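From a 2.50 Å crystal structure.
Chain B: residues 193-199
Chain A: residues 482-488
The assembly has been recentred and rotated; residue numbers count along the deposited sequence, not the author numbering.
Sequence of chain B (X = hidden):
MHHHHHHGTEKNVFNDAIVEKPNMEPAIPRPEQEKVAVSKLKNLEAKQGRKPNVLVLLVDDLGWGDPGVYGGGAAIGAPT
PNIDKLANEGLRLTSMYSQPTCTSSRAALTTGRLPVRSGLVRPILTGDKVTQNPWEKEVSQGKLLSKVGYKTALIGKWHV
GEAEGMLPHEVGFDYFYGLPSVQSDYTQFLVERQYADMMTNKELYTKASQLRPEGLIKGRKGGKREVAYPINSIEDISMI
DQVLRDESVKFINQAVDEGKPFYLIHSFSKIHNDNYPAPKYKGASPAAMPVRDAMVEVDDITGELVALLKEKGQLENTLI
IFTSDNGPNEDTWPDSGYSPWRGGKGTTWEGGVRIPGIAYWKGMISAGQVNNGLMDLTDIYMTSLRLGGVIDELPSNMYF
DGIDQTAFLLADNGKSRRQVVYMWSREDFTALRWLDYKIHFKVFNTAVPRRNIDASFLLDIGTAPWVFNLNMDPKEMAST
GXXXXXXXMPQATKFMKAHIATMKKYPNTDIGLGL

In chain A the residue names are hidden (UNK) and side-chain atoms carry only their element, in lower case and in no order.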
# COMPACT_ATOMS: atom_id res chain seq x y z
N ARG B 193 31.22 11.30 11.75
CA ARG B 193 29.84 11.39 12.20
C ARG B 193 28.93 10.44 11.42
O ARG B 193 28.09 9.76 12.00
CB ARG B 193 29.34 12.83 12.08
CG ARG B 193 27.93 13.02 12.59
CD ARG B 193 27.50 14.47 12.54
NE ARG B 193 26.15 14.64 13.06
CZ ARG B 193 25.86 14.94 14.33
NH1 ARG B 193 26.83 15.11 15.22
NH2 ARG B 193 24.59 15.07 14.69
N GLN B 194 29.09 10.40 10.09
CA GLN B 194 28.21 9.58 9.27
C GLN B 194 28.31 8.10 9.63
O GLN B 194 27.33 7.36 9.51
CB GLN B 194 28.54 9.80 7.80
CG GLN B 194 27.73 8.97 6.81
CD GLN B 194 28.08 9.30 5.37
OE1 GLN B 194 28.84 10.23 5.10
NE2 GLN B 194 27.52 8.54 4.44
N TYR B 195 29.49 7.65 10.08
CA TYR B 195 29.73 6.26 10.43
C TYR B 195 30.11 6.14 11.90
O TYR B 195 30.93 5.31 12.29
CB TYR B 195 30.83 5.67 9.54
CG TYR B 195 30.52 5.78 8.06
CD1 TYR B 195 29.83 4.77 7.41
CD2 TYR B 195 30.92 6.89 7.32
CE1 TYR B 195 29.55 4.86 6.06
CE2 TYR B 195 30.64 6.99 5.97
CZ TYR B 195 29.95 5.97 5.35
OH TYR B 195 29.67 6.05 4.00
N ALA B 196 29.47 6.95 12.75
CA ALA B 196 29.90 7.08 14.13
C ALA B 196 29.80 5.76 14.90
O ALA B 196 30.63 5.49 15.77
CB ALA B 196 29.08 8.16 14.84
N ASP B 197 28.78 4.94 14.59
CA ASP B 197 28.61 3.69 15.33
C ASP B 197 29.88 2.85 15.32
O ASP B 197 30.17 2.14 16.29
CB ASP B 197 27.43 2.89 14.76
CG ASP B 197 27.62 2.54 13.30
OD1 ASP B 197 28.16 3.38 12.55
OD2 ASP B 197 27.22 1.42 12.89
N MET B 198 30.65 2.93 14.24
CA MET B 198 31.93 2.24 14.12
C MET B 198 33.12 3.16 14.39
O MET B 198 34.10 2.72 15.00
CB MET B 198 32.06 1.63 12.72
CG MET B 198 33.38 0.92 12.46
SD MET B 198 34.65 2.01 11.80
CE MET B 198 34.03 2.32 10.15
N MET B 199 33.04 4.43 13.98
CA MET B 199 34.18 5.32 14.09
C MET B 199 34.44 5.77 15.52
O MET B 199 35.59 5.89 15.94
CB MET B 199 33.97 6.54 13.19
CG MET B 199 34.12 6.24 11.71
SD MET B 199 35.86 6.06 11.25
CE MET B 199 36.23 7.74 10.74
N UNK A 482 23.45 -2.06 3.26
CA UNK A 482 24.90 -1.88 3.21
C UNK A 482 25.35 -0.45 3.47
O UNK A 482 26.56 -0.22 3.56
c UNK A 482 25.41 -2.32 1.84
c UNK A 482 24.27 0.22 -0.50
n UNK A 482 25.57 0.30 -0.74
c UNK A 482 25.29 -1.25 0.79
c UNK A 482 26.22 -0.61 0.05
n UNK A 482 24.07 -0.70 0.42
N UNK A 483 24.42 0.50 3.59
CA UNK A 483 24.80 1.91 3.54
C UNK A 483 25.82 2.25 4.63
O UNK A 483 26.79 2.98 4.37
c UNK A 483 23.57 2.79 3.68
c UNK A 483 22.65 5.14 3.55
c UNK A 483 23.79 4.22 3.20
n UNK A 483 22.72 6.38 3.07
o UNK A 483 21.71 4.75 4.25
N UNK A 484 25.61 1.76 5.85
CA UNK A 484 26.49 2.07 6.97
C UNK A 484 27.20 0.83 7.50
O UNK A 484 27.72 0.86 8.62
c UNK A 484 23.51 3.88 7.59
c UNK A 484 25.53 5.14 7.42
c UNK A 484 25.69 2.72 8.10
c UNK A 484 24.80 6.26 7.04
o UNK A 484 22.70 7.29 6.57
c UNK A 484 24.90 3.94 7.69
c UNK A 484 23.43 6.18 6.94
c UNK A 484 22.78 5.00 7.21
N UNK A 485 27.24 -0.25 6.72
CA UNK A 485 27.67 -1.54 7.23
C UNK A 485 28.52 -2.28 6.20
O UNK A 485 28.55 -3.52 6.20
c UNK A 485 26.45 -2.38 7.62
c UNK A 485 27.26 -5.53 10.41
c UNK A 485 27.38 -3.22 9.80
c UNK A 485 27.64 -4.24 10.70
c UNK A 485 26.36 -4.79 8.33
c UNK A 485 26.62 -5.81 9.23
c UNK A 485 26.75 -3.49 8.60
N UNK A 486 29.23 -1.55 5.34
CA UNK A 486 30.11 -2.21 4.38
C UNK A 486 31.25 -2.92 5.08
O UNK A 486 31.69 -4.00 4.65
c UNK A 486 30.66 -1.19 3.37
o UNK A 486 29.59 0.42 0.25
c UNK A 486 30.31 0.00 1.17
c UNK A 486 29.66 -0.74 2.33
o UNK A 486 31.55 0.17 1.19
N UNK A 487 31.76 -2.34 6.17
CA UNK A 487 32.84 -2.98 6.91
C UNK A 487 32.39 -4.28 7.55
O UNK A 487 33.21 -5.19 7.76
c UNK A 487 30.83 -1.35 10.64
c UNK A 487 32.07 -3.42 10.67
c UNK A 487 33.38 -2.03 7.98
c UNK A 487 31.67 -0.33 8.83
c UNK A 487 32.33 -1.52 8.92
c UNK A 487 30.12 -1.70 11.78
c UNK A 487 31.81 -2.19 10.07
n UNK A 487 30.77 -0.22 9.87
c UNK A 487 30.40 -2.91 12.35
c UNK A 487 31.36 -3.77 11.81
N UNK A 488 31.10 -4.40 7.87
CA UNK A 488 30.61 -5.55 8.61
C UNK A 488 29.84 -6.56 7.78
O UNK A 488 29.72 -7.73 8.17
O HOH W 1 29.37 2.39 10.21

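Position 482 of chain A has six side-chain atoms. One carbon leads to a five-membered ring of three carbons and two nitrogens. That ring is an imidazole, so the residue is His A482. It lies out of reach of the chain B stretch. Its backbone O accepts a hydrogen bond from the backbone N of position 485, at 3.2 Å, which folds the segment into a turn.

Position 483 has five side-chain atoms in an unbranched run of three carbons, the third carrying one oxygen and one nitrogen. A terminal amide on a chain of this length is Gln A483. The side chain points sideways and stays more than 5 Å from chain B. The backbone makes the contact instead: Gln A483 O lies 3.7 Å from Tyr B195 CE1, at the edge of the tyrosine ring and near its plane.

Position 484 has eight side-chain atoms: one carbon, then a six-carbon ring bearing one oxygen. This is a phenol, and the residue is Tyr A484. Chain B covers more of it than of any other residue in this stretch. Its CB points sideways, but the ring comes nearer. Tyr A484 CD1 is 3.5 Å from Gln B194 O and 4.3 Å from Tyr B195 CE1. Both approaches are oblique to the Tyr A484 ring.

Position 485 has seven side-chain carbons, one of them leading to a six-membered ring with no heteroatom. This is Phe A485. Its CB points away from chain B, and the ring is buried without a close contact to that stretch.

Position 486 has five side-chain atoms: three carbons in a run, the third carrying two oxygens. A carboxylate at this distance from the backbone is Glu A486. It points sideways and makes no contact with the chain B stretch.

Position 487 has ten side-chain atoms. One carbon leads to fused five- and six-membered rings that hold eight carbons and one nitrogen. This indole is Trp A487. Its CB points toward chain B. Its five-membered ring receives Met B198 CG over one face, 3.9 Å from the ring centroid, in a CH-pi contact. Met B198 CE packs 3.8 Å from Trp A487 CD1.

Position 488 has no side-chain atoms, so it is Gly A488. An ideal CB here would clash with Phe A485 CE1, at 2.4 Å. Its backbone N donates to Phe A485 O at 3.2 Å.

No direct hydrogen bond joins the two stretches. Packing and one water hold them together. The water donates to Tyr A484 O and to Asp B197 OD1, each at 2.8 Å from its oxygen, and accepts from Trp A487 NE1, 3.0 Å from that nitrogen. It therefore links a backbone carbonyl and the indole NH of chain A to a carboxylate of chain B. Beside this bridge, Met B198 lies against the indole, while Gln B194 and Tyr B195 pack against Tyr A484.

Chain A, residues 482-488: HQYFEWG
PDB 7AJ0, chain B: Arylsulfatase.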